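Side-chain contacts in class D beta-lactamase (PDB 4IED), which probably hydrolyses beta-lactam antibiotics to substituted beta-amino acids, as a member of the class D family of beta-lactamases: residues V32-L36 with K37-I41; L160-L163 with L164-K168. All coordinates share one frame; numbering follows the deposited sequence.

Contact 1 of 2, residues V32-L36 with K37-I41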
loop_
_atom_site.group_PDB
_atom_site.type_symbol
_atom_site.label_atom_id
_atom_site.label_comp_id
_atom_site.label_asym_id
_atom_site.label_seq_id
_atom_site.Cartn_x
_atom_site.Cartn_y
_atom_site.Cartn_z
ATOM N N VAL A 32 -2.058 -12.349 -3.150
ATOM C CA VAL A 32 -2.920 -12.847 -2.095
ATOM C C VAL A 32 -4.166 -12.034 -2.048
ATOM O O VAL A 32 -4.102 -10.837 -2.046
ATOM C CB VAL A 32 -2.188 -12.716 -0.729
ATOM C CG1 VAL A 32 -3.016 -13.278 0.386
ATOM C CG2 VAL A 32 -0.860 -13.437 -0.818
ATOM N N VAL A 33 -5.283 -12.748 -1.953
ATOM C CA VAL A 33 -6.573 -12.136 -1.701
ATOM C C VAL A 33 -7.196 -12.834 -0.486
ATOM O O VAL A 33 -7.307 -14.039 -0.472
ATOM C CB VAL A 33 -7.520 -12.189 -2.889
ATOM C CG1 VAL A 33 -8.933 -11.661 -2.491
ATOM C CG2 VAL A 33 -6.927 -11.479 -4.111
ATOM N N TYR A 34 -7.636 -12.040 0.507
ATOM C CA TYR A 34 -8.368 -12.531 1.703
ATOM C C TYR A 34 -9.823 -12.166 1.508
ATOM O O TYR A 34 -10.152 -10.972 1.323
ATOM C CB TYR A 34 -7.842 -11.980 2.999
ATOM C CG TYR A 34 -8.633 -12.413 4.243
ATOM C CD1 TYR A 34 -8.622 -13.728 4.649
ATOM C CD2 TYR A 34 -9.445 -11.508 4.946
ATOM C CE1 TYR A 34 -9.375 -14.138 5.749
ATOM C CE2 TYR A 34 -10.157 -11.886 6.041
ATOM C CZ TYR A 34 -10.084 -13.175 6.473
ATOM O OH TYR A 34 -10.821 -13.629 7.542
ATOM N N ASP A 35 -10.669 -13.194 1.545
ATOM C CA ASP A 35 -12.134 -13.060 1.495
ATOM C C ASP A 35 -12.685 -13.127 2.898
ATOM O O ASP A 35 -12.641 -14.193 3.501
ATOM C CB ASP A 35 -12.619 -14.219 0.595
ATOM C CG ASP A 35 -14.144 -14.353 0.483
ATOM O OD1 ASP A 35 -14.892 -13.927 1.450
ATOM O OD2 ASP A 35 -14.596 -15.024 -0.471
ATOM N N LEU A 36 -13.123 -11.981 3.381
ATOM C CA LEU A 36 -13.552 -11.851 4.802
ATOM C C LEU A 36 -14.753 -12.774 5.081
ATOM O O LEU A 36 -14.807 -13.496 6.089
ATOM C CB LEU A 36 -13.913 -10.414 5.139
ATOM C CG LEU A 36 -14.479 -10.215 6.543
ATOM C CD1 LEU A 36 -13.514 -10.577 7.645
ATOM C CD2 LEU A 36 -14.909 -8.780 6.660
ATOM N N LYS A 37 -15.787 -12.696 4.247
ATOM C CA LYS A 37 -17.054 -13.402 4.512
ATOM C C LYS A 37 -16.837 -14.926 4.676
ATOM O O LYS A 37 -17.410 -15.642 5.509
ATOM C CB LYS A 37 -18.066 -13.076 3.431
ATOM C CG LYS A 37 -19.436 -13.584 3.612
ATOM C CD LYS A 37 -20.314 -13.244 2.394
ATOM C CE LYS A 37 -21.631 -13.827 2.501
ATOM N NZ LYS A 37 -22.491 -13.579 1.320
ATOM N N ASN A 38 -15.950 -15.457 3.841
ATOM C CA ASN A 38 -15.531 -16.853 3.841
ATOM C C ASN A 38 -14.273 -17.210 4.592
ATOM O O ASN A 38 -13.948 -18.415 4.670
ATOM C CB ASN A 38 -15.410 -17.392 2.415
ATOM C CG ASN A 38 -16.726 -17.378 1.702
ATOM O OD1 ASN A 38 -17.704 -18.081 2.108
ATOM N ND2 ASN A 38 -16.793 -16.583 0.631
ATOM N N ASP A 39 -13.654 -16.218 5.193
ATOM C CA ASP A 39 -12.454 -16.359 5.975
ATOM C C ASP A 39 -11.436 -17.207 5.299
ATOM O O ASP A 39 -10.927 -18.255 5.869
ATOM C CB ASP A 39 -12.774 -16.898 7.394
ATOM C CG ASP A 39 -11.520 -16.904 8.312
ATOM O OD1 ASP A 39 -10.550 -16.126 8.089
ATOM O OD2 ASP A 39 -11.535 -17.821 9.243
ATOM N N LYS A 40 -11.069 -16.848 4.088
ATOM C CA LYS A 40 -10.155 -17.725 3.364
ATOM C C LYS A 40 -9.297 -16.891 2.431
ATOM O O LYS A 40 -9.608 -15.756 2.058
ATOM C CB LYS A 40 -10.905 -18.734 2.572
ATOM C CG LYS A 40 -11.696 -18.056 1.465
ATOM C CD LYS A 40 -12.478 -19.049 0.618
ATOM C CE LYS A 40 -12.329 -20.486 1.142
ATOM N NZ LYS A 40 -12.677 -21.636 0.234
ATOM N N ILE A 41 -8.166 -17.481 2.069
ATOM C CA ILE A 41 -7.217 -16.874 1.209
ATOM C C ILE A 41 -7.139 -17.542 -0.123
ATOM O O ILE A 41 -7.248 -18.804 -0.212
ATOM C CB ILE A 41 -5.806 -17.000 1.857
ATOM C CG1 ILE A 41 -5.687 -16.045 3.038
ATOM C CG2 ILE A 41 -4.699 -16.700 0.890
ATOM C CD1 ILE A 41 -4.527 -16.369 3.942
#
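Both D35 and Y34 turn CG opposite the backbone N (chi1 175° and 177°), which carries the D35 carboxylate back over the turn to N38 and the Y34 ring along the other face of the hairpin to D39. OD1 of D35 accepts the backbone N of N38 at 3.0 Å, the donor lying well above the carboxylate plane. Its OD2 takes ND2 of N38 at 2.9 Å, on the syn side and in the plane of the amide, although carboxylate and amide are 67° apart. One aspartate thus fixes the backbone and the side chain of the same asparagine, and N220 adds a further bond to OD1. On the other face, OH of Y34 donates to OD1 of D39 at 2.6 Å, on the anti side of a carboxylate standing steeply to the ring; this oxygen lies at the ring edge. I41 CG1 also reaches the edge, 4.1 Å from Y34 CD1, while I41 CG2 packs against V32 CG1 at 3.8 Å.

Paired backbone bonds join D35 and K40: D35 N to K40 O at 2.8 Å, and K40 N to D35 O at 3.1 Å. NZ of K37 forms a salt bridge with D219. D39, at positive phi, and K40 both face D35, an arrangement that fits a G1 beta bulge, here closing the hairpin of strands 29-35 and 40-44 at the sheet edge. D35 and N38 belong to a magnesium site seen for this protein, without metal bound to this chain here.

Contact 2 of 2, residues L160-L163 with L164-K168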
loop_
_atom_site.group_PDB
_atom_site.type_symbol
_atom_site.label_atom_id
_atom_site.label_comp_id
_atom_site.label_asym_id
_atom_site.label_seq_id
_atom_site.Cartn_x
_atom_site.Cartn_y
_atom_site.Cartn_z
ATOM N N LEU A 160 -2.993 -6.614 7.549
ATOM C CA LEU A 160 -3.158 -5.264 7.991
ATOM C C LEU A 160 -4.338 -4.564 7.321
ATOM O O LEU A 160 -5.117 -3.803 7.938
ATOM C CB LEU A 160 -1.935 -4.408 7.793
ATOM C CG LEU A 160 -0.795 -4.557 8.753
ATOM C CD1 LEU A 160 0.462 -3.908 8.160
ATOM C CD2 LEU A 160 -1.137 -4.015 10.098
ATOM N N LEU A 161 -4.502 -4.816 6.034
ATOM C CA LEU A 161 -5.525 -4.122 5.232
ATOM C C LEU A 161 -6.904 -4.670 5.598
ATOM O O LEU A 161 -7.858 -3.918 5.623
ATOM C CB LEU A 161 -5.221 -4.299 3.752
ATOM C CG LEU A 161 -4.037 -3.468 3.329
ATOM C CD1 LEU A 161 -3.489 -3.964 1.980
ATOM C CD2 LEU A 161 -4.262 -1.937 3.237
ATOM N N ASN A 162 -7.000 -5.966 5.860
ATOM C CA ASN A 162 -8.253 -6.540 6.352
ATOM C C ASN A 162 -8.713 -5.824 7.623
ATOM O O ASN A 162 -9.891 -5.464 7.801
ATOM C CB ASN A 162 -8.115 -8.038 6.560
ATOM C CG ASN A 162 -9.398 -8.595 7.188
ATOM O OD1 ASN A 162 -10.470 -8.515 6.635
ATOM N ND2 ASN A 162 -9.236 -9.109 8.302
ATOM N N LEU A 163 -7.796 -5.589 8.512
ATOM C CA LEU A 163 -8.112 -4.852 9.765
ATOM C C LEU A 163 -8.446 -3.344 9.510
ATOM O O LEU A 163 -9.417 -2.796 10.055
ATOM C CB LEU A 163 -7.005 -5.001 10.788
ATOM C CG LEU A 163 -6.777 -6.415 11.272
ATOM C CD1 LEU A 163 -5.431 -6.489 12.047
ATOM C CD2 LEU A 163 -7.947 -6.941 12.032
ATOM N N LEU A 164 -7.603 -2.681 8.745
ATOM C CA LEU A 164 -7.838 -1.277 8.420
ATOM C C LEU A 164 -9.232 -1.064 7.810
ATOM O O LEU A 164 -9.949 -0.139 8.171
ATOM C CB LEU A 164 -6.778 -0.764 7.399
ATOM C CG LEU A 164 -6.931 0.709 6.977
ATOM C CD1 LEU A 164 -6.972 1.723 8.152
ATOM C CD2 LEU A 164 -5.861 1.105 5.977
ATOM N N SER A 165 -9.619 -1.928 6.884
ATOM C CA SER A 165 -10.871 -1.789 6.098
ATOM C C SER A 165 -12.111 -1.855 7.043
ATOM O O SER A 165 -13.138 -1.371 6.726
ATOM C CB SER A 165 -10.984 -2.901 5.059
ATOM O OG SER A 165 -11.205 -4.149 5.662
ATOM N N GLN A 166 -11.923 -2.496 8.201
ATOM C CA GLN A 166 -12.972 -2.606 9.245
ATOM C C GLN A 166 -12.722 -1.704 10.475
ATOM O O GLN A 166 -13.415 -1.843 11.513
ATOM C CB GLN A 166 -12.942 -4.048 9.673
ATOM C CG GLN A 166 -13.288 -5.071 8.582
ATOM C CD GLN A 166 -13.172 -6.477 9.126
ATOM O OE1 GLN A 166 -12.144 -7.182 9.083
ATOM N NE2 GLN A 166 -14.221 -6.834 9.839
ATOM N N SER A 167 -11.763 -0.790 10.352
ATOM C CA SER A 167 -11.404 0.112 11.471
ATOM C C SER A 167 -11.086 -0.703 12.714
ATOM O O SER A 167 -11.348 -0.282 13.836
ATOM C CB SER A 167 -12.476 1.180 11.723
ATOM O OG SER A 167 -12.507 2.040 10.554
ATOM N N LYS A 168 -10.375 -1.807 12.547
ATOM C CA LYS A 168 -10.032 -2.705 13.670
ATOM C C LYS A 168 -8.596 -2.625 14.133
ATOM O O LYS A 168 -8.169 -3.361 15.022
ATOM C CB LYS A 168 -10.367 -4.181 13.307
ATOM C CG LYS A 168 -11.858 -4.466 13.397
ATOM C CD LYS A 168 -12.089 -5.894 12.990
ATOM C CE LYS A 168 -13.578 -6.184 13.114
ATOM N NZ LYS A 168 -14.156 -6.250 14.457
#
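K168 N donates to L163 O at 2.8 Å in a nearly straight bond (169° at the hydrogen), and the same oxygen also receives Q166 N at 3.1 Å. The two donors approach from opposite faces of the carbonyl plane; the second is the more bent, at 135°, and sits high above that plane. S167 N meanwhile binds L164 O at 2.9 Å. With S167 at positive phi as the C-prime residue, the pair K168 N to L163 O and S167 N to L164 O makes a Schellman motif at the C-terminal end of the helix.

Regular helical bonds precede it, L164 N to L160 O at 2.8 Å and S165 N to L161 O. The S165 hydroxyl adds a bond of its own. Its chi1 of 69° sets OG between the backbone N and the carbonyl carbon, folded back against the preceding turn, where OG donates to N162 O at 2.8 Å from above the carbonyl plane. NZ of K180 binds the backbone O of S165.

Beyond these bonds comes the packing. L163 CD2 lies 3.9 Å from K168 CB, the two side chains crossing at about a right angle, so an apolar contact accompanies the Schellman bond between the same two residues. L161 CD2 and L164 CD2 are looser neighbours at 4.4 Å on the buried side, where both leucines meet W214 of strand 208-216 and L164 also touches V179 of helix 173-182.

In chemical terms, S167 N and K168 N exchange acceptors relative to a continuing helix, so the carbonyls of L163 and L164 are capped by the chain as it turns away. The serine proton is spent on the backbone O of N162. Backbone donors and one hydroxyl thus close this end, and no charged group of the two segments takes part in these bonds.

Contact 1 is a surface contact at the tip of the hairpin 29-35/40-44, whereas contact 2, at the end of helix 154-165, is partly buried against strand 208-216. In the first, two carboxylates add side-chain bonds to the backbone pairing, while the second relies on backbone carbonyls, one hydroxyl and leucines. Each nevertheless reverses the chain through a residue of positive phi, D39 in one and S167 in the other. They belong to different elements but lie on the same side of the molecule, centres about 13 Å apart, and touch directly: Y34 and L36 pack on N162, and L36 also meets Q166. Strand 221-229 contacts both.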